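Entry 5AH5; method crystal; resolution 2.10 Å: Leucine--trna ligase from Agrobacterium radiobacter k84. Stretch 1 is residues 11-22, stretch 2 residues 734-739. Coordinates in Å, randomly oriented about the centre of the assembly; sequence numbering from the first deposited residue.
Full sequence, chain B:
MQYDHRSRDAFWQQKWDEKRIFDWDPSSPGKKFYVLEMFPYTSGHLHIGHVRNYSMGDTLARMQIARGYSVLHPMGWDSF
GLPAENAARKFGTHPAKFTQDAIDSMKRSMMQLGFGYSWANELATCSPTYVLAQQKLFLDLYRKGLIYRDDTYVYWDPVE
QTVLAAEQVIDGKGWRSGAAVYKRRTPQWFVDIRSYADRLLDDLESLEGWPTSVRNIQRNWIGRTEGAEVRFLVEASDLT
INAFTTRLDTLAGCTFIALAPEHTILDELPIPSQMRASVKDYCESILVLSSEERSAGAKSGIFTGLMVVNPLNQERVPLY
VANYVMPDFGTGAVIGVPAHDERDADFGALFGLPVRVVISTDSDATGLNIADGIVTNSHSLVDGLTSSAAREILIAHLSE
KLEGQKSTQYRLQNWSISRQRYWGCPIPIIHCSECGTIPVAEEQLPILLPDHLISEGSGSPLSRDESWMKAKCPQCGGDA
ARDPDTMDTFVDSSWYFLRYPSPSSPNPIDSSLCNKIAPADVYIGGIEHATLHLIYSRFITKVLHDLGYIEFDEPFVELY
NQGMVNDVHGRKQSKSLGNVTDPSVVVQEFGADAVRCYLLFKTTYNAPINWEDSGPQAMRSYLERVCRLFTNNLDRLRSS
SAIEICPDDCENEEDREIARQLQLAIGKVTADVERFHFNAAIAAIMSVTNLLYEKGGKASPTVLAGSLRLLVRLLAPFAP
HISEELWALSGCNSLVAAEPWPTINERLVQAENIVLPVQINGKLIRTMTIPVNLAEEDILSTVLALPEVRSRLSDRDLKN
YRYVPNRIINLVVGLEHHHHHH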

# COMPACT_ATOMS: atom_id res chain seq x y z
N PHE B 11 22.79 -17.30 -15.96
CA PHE B 11 23.64 -18.29 -15.29
C PHE B 11 23.46 -18.22 -13.76
O PHE B 11 23.18 -19.26 -13.11
CB PHE B 11 25.10 -18.11 -15.72
CG PHE B 11 26.05 -19.04 -15.01
CD1 PHE B 11 26.32 -20.31 -15.53
CD2 PHE B 11 26.69 -18.65 -13.84
CE1 PHE B 11 27.18 -21.17 -14.88
CE2 PHE B 11 27.56 -19.50 -13.18
CZ PHE B 11 27.81 -20.77 -13.70
N TRP B 12 23.56 -17.01 -13.20
CA TRP B 12 23.43 -16.82 -11.73
C TRP B 12 22.03 -17.06 -11.25
O TRP B 12 21.84 -17.62 -10.16
CB TRP B 12 24.00 -15.43 -11.24
CG TRP B 12 25.49 -15.41 -11.46
CD1 TRP B 12 26.18 -14.68 -12.37
CD2 TRP B 12 26.43 -16.32 -10.89
NE1 TRP B 12 27.51 -15.02 -12.35
CE2 TRP B 12 27.69 -16.02 -11.44
CE3 TRP B 12 26.34 -17.30 -9.89
CZ2 TRP B 12 28.86 -16.69 -11.06
CZ3 TRP B 12 27.52 -17.99 -9.50
CH2 TRP B 12 28.75 -17.68 -10.10
N GLN B 13 21.03 -16.63 -12.02
CA GLN B 13 19.62 -16.90 -11.70
C GLN B 13 19.41 -18.42 -11.57
O GLN B 13 18.76 -18.88 -10.65
CB GLN B 13 18.69 -16.31 -12.76
CG GLN B 13 18.56 -14.81 -12.64
CD GLN B 13 18.22 -14.12 -13.95
OE1 GLN B 13 17.80 -14.76 -14.91
NE2 GLN B 13 18.40 -12.80 -14.00
N GLN B 14 20.06 -19.19 -12.40
CA GLN B 14 19.83 -20.63 -12.32
C GLN B 14 20.53 -21.22 -11.08
O GLN B 14 19.95 -22.04 -10.33
CB GLN B 14 20.24 -21.28 -13.63
CG GLN B 14 19.51 -22.59 -13.83
CD GLN B 14 20.41 -23.62 -14.36
OE1 GLN B 14 20.65 -23.69 -15.57
NE2 GLN B 14 20.93 -24.45 -13.47
N LYS B 15 21.71 -20.69 -10.76
CA LYS B 15 22.41 -21.11 -9.53
C LYS B 15 21.57 -20.89 -8.29
O LYS B 15 21.44 -21.79 -7.42
CB LYS B 15 23.74 -20.37 -9.41
CG LYS B 15 24.77 -20.77 -10.44
CD LYS B 15 25.03 -22.26 -10.38
CE LYS B 15 26.42 -22.61 -10.81
NZ LYS B 15 26.41 -23.83 -11.63
N TRP B 16 20.98 -19.70 -8.19
CA TRP B 16 20.08 -19.35 -7.04
C TRP B 16 18.85 -20.30 -6.99
O TRP B 16 18.49 -20.80 -5.91
CB TRP B 16 19.56 -17.92 -7.09
CG TRP B 16 20.58 -16.83 -7.07
CD1 TRP B 16 21.71 -16.78 -6.28
CD2 TRP B 16 20.55 -15.62 -7.80
NE1 TRP B 16 22.40 -15.66 -6.54
CE2 TRP B 16 21.72 -14.91 -7.46
CE3 TRP B 16 19.66 -15.05 -8.70
CZ2 TRP B 16 22.03 -13.65 -8.00
CZ3 TRP B 16 19.97 -13.82 -9.27
CH2 TRP B 16 21.15 -13.11 -8.90
N ASP B 17 18.23 -20.52 -8.14
CA ASP B 17 17.11 -21.50 -8.30
C ASP B 17 17.57 -22.85 -7.75
O ASP B 17 16.96 -23.38 -6.81
CB ASP B 17 16.67 -21.69 -9.77
CG ASP B 17 16.05 -20.43 -10.42
OD1 ASP B 17 15.38 -19.67 -9.70
OD2 ASP B 17 16.20 -20.21 -11.67
N GLU B 18 18.68 -23.37 -8.26
CA GLU B 18 19.06 -24.71 -7.88
C GLU B 18 19.43 -24.86 -6.44
O GLU B 18 19.10 -25.90 -5.84
CB GLU B 18 19.99 -25.41 -8.90
CG GLU B 18 21.37 -24.87 -9.18
CD GLU B 18 21.89 -25.29 -10.58
OE1 GLU B 18 21.07 -25.78 -11.40
OE2 GLU B 18 23.11 -25.08 -10.87
N LYS B 19 19.94 -23.80 -5.80
CA LYS B 19 20.15 -23.86 -4.33
C LYS B 19 18.92 -23.58 -3.53
O LYS B 19 18.96 -23.69 -2.33
CB LYS B 19 21.26 -22.89 -3.86
CG LYS B 19 22.66 -23.36 -4.23
CD LYS B 19 23.24 -24.32 -3.20
CE LYS B 19 24.48 -25.04 -3.73
NZ LYS B 19 24.25 -25.71 -5.04
N ARG B 20 17.80 -23.23 -4.17
CA ARG B 20 16.54 -22.96 -3.43
C ARG B 20 16.64 -21.82 -2.45
O ARG B 20 15.85 -21.74 -1.49
CB ARG B 20 15.96 -24.21 -2.71
CG ARG B 20 16.00 -25.52 -3.50
CD ARG B 20 15.34 -25.38 -4.89
NE ARG B 20 13.93 -25.11 -4.80
CZ ARG B 20 13.16 -24.45 -5.67
NH1 ARG B 20 13.60 -23.91 -6.81
NH2 ARG B 20 11.89 -24.34 -5.37
N ILE B 21 17.50 -20.86 -2.75
CA ILE B 21 17.72 -19.69 -1.88
C ILE B 21 16.42 -19.01 -1.55
O ILE B 21 16.17 -18.71 -0.41
CB ILE B 21 18.71 -18.61 -2.51
CG1 ILE B 21 20.12 -19.15 -2.72
CG2 ILE B 21 18.84 -17.39 -1.64
CD1 ILE B 21 20.64 -19.99 -1.60
N PHE B 22 15.55 -18.81 -2.53
CA PHE B 22 14.30 -18.04 -2.35
C PHE B 22 13.00 -18.83 -2.04
O PHE B 22 11.97 -18.25 -1.81
CB PHE B 22 14.12 -17.18 -3.61
CG PHE B 22 15.29 -16.26 -3.81
CD1 PHE B 22 15.54 -15.29 -2.88
CD2 PHE B 22 16.20 -16.48 -4.80
CE1 PHE B 22 16.68 -14.47 -2.98
CE2 PHE B 22 17.33 -15.66 -4.95
CZ PHE B 22 17.58 -14.68 -4.02
N SER B 734 31.08 -20.97 -2.79
CA SER B 734 29.72 -20.74 -2.35
C SER B 734 29.06 -19.59 -3.16
O SER B 734 29.71 -18.91 -3.94
CB SER B 734 29.74 -20.36 -0.88
OG SER B 734 30.42 -19.10 -0.70
N LEU B 735 27.75 -19.43 -3.00
CA LEU B 735 27.04 -18.28 -3.59
C LEU B 735 27.04 -17.21 -2.52
O LEU B 735 26.73 -17.52 -1.40
CB LEU B 735 25.61 -18.66 -3.96
CG LEU B 735 25.45 -19.63 -5.14
CD1 LEU B 735 24.02 -20.17 -5.23
CD2 LEU B 735 25.83 -18.95 -6.45
N VAL B 736 27.36 -15.96 -2.87
CA VAL B 736 27.34 -14.89 -1.87
C VAL B 736 25.97 -14.72 -1.34
O VAL B 736 25.80 -14.29 -0.19
CB VAL B 736 27.63 -13.41 -2.35
CG1 VAL B 736 28.53 -12.74 -1.36
CG2 VAL B 736 28.08 -13.23 -3.78
N ALA B 737 24.95 -14.96 -2.18
CA ALA B 737 23.55 -14.85 -1.75
C ALA B 737 23.24 -15.77 -0.57
O ALA B 737 22.36 -15.43 0.25
CB ALA B 737 22.56 -15.07 -2.93
N ALA B 738 23.98 -16.89 -0.44
CA ALA B 738 23.80 -17.82 0.70
C ALA B 738 24.77 -17.57 1.84
O ALA B 738 24.74 -18.31 2.79
CB ALA B 738 23.95 -19.26 0.26
N GLU B 739 25.56 -16.52 1.79
CA GLU B 739 26.60 -16.28 2.81
C GLU B 739 25.91 -15.50 3.92
O GLU B 739 25.08 -14.66 3.63
CB GLU B 739 27.76 -15.54 2.17
CG GLU B 739 29.02 -15.43 2.99
CD GLU B 739 29.75 -16.76 3.24
OE1 GLU B 739 29.84 -17.62 2.34
OE2 GLU B 739 30.29 -16.89 4.35

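This is a small, mainly apolar contact in which one leucine and two alanines of a short turn pack against one side of a helix and Ile21, after the Schellman turn, with no hydrogen bond or salt bridge crossing between the stretches. The two segments lie more than 700 residues apart in the chain, and together they bury 321 Å² of surface.

Leu735 is the anchor, with 111 Å² covered, more than any other residue here. Its CA-to-CB bond points toward the helix, and its m,t rotamer spreads the two methyls over successive turns. Leu735 CD2 meets Trp12 CZ3 at 3.6 Å, arriving at the edge of the indole near the ring plane, and lies 3.9 Å from Lys15 CB. Leu735 CD1 sits 3.6 Å from Lys19 CG and 3.8 Å from Lys15 O, a carbonyl already engaged by Lys19 N within the helix, and it reaches Trp16 CD1 at 4.2 Å. Positions 12, 15, 16 and 19 recur at the three- and four-residue spacing that keeps side chains on one helical side, so a single branched residue can touch them all.

Both tryptophans leave the backbone sideways to the turn, yet their rings come nearer, and both are buried. Both indole nitrogens are hydrogen-bonded elsewhere in the structure, so their polarity is satisfied although the residues are buried. The lysines suit the margin: their aliphatic portions pack while the charge can remain outside. Lys15 starts toward Leu735, but its end leads away, and Lys15 NZ forms a long salt bridge with Glu18 OE2 at 3.6 Å.

The two alanines that follow Val736 make the rest of the contact. Ala737 CB lies 3.7 Å from Trp16 NE1 and 3.9 Å from Trp16 CD1, so its methyl packs against the indole. Ala738 CB meets Ile21 CD1 at 3.9 Å, where the nearest pair of CA atoms, Ile21 CA and Ala738 CA, lies 6.9 Å apart. The 3-10 segment at 736-738 presents both alanine CB atoms toward the first stretch, Ala737 to Trp16 and Ala738 to Ile21, while Val736 points sideways and makes no contact; Ala738 N to Leu735 O, at 3.0 Å, ties the turn together.

On the other side, Arg20 takes positive phi in a Schellman motif, with Arg20 N bonded to Asp17 O at 2.8 Å and Ile21 N weakly bonded to Trp16 O at 3.3 Å. Immediately after this turn, the CA-to-CB bond of Ile21 points toward the second stretch, and Ile21 CD1 packs on Ala738 CB, extending the apolar surface beyond the helix.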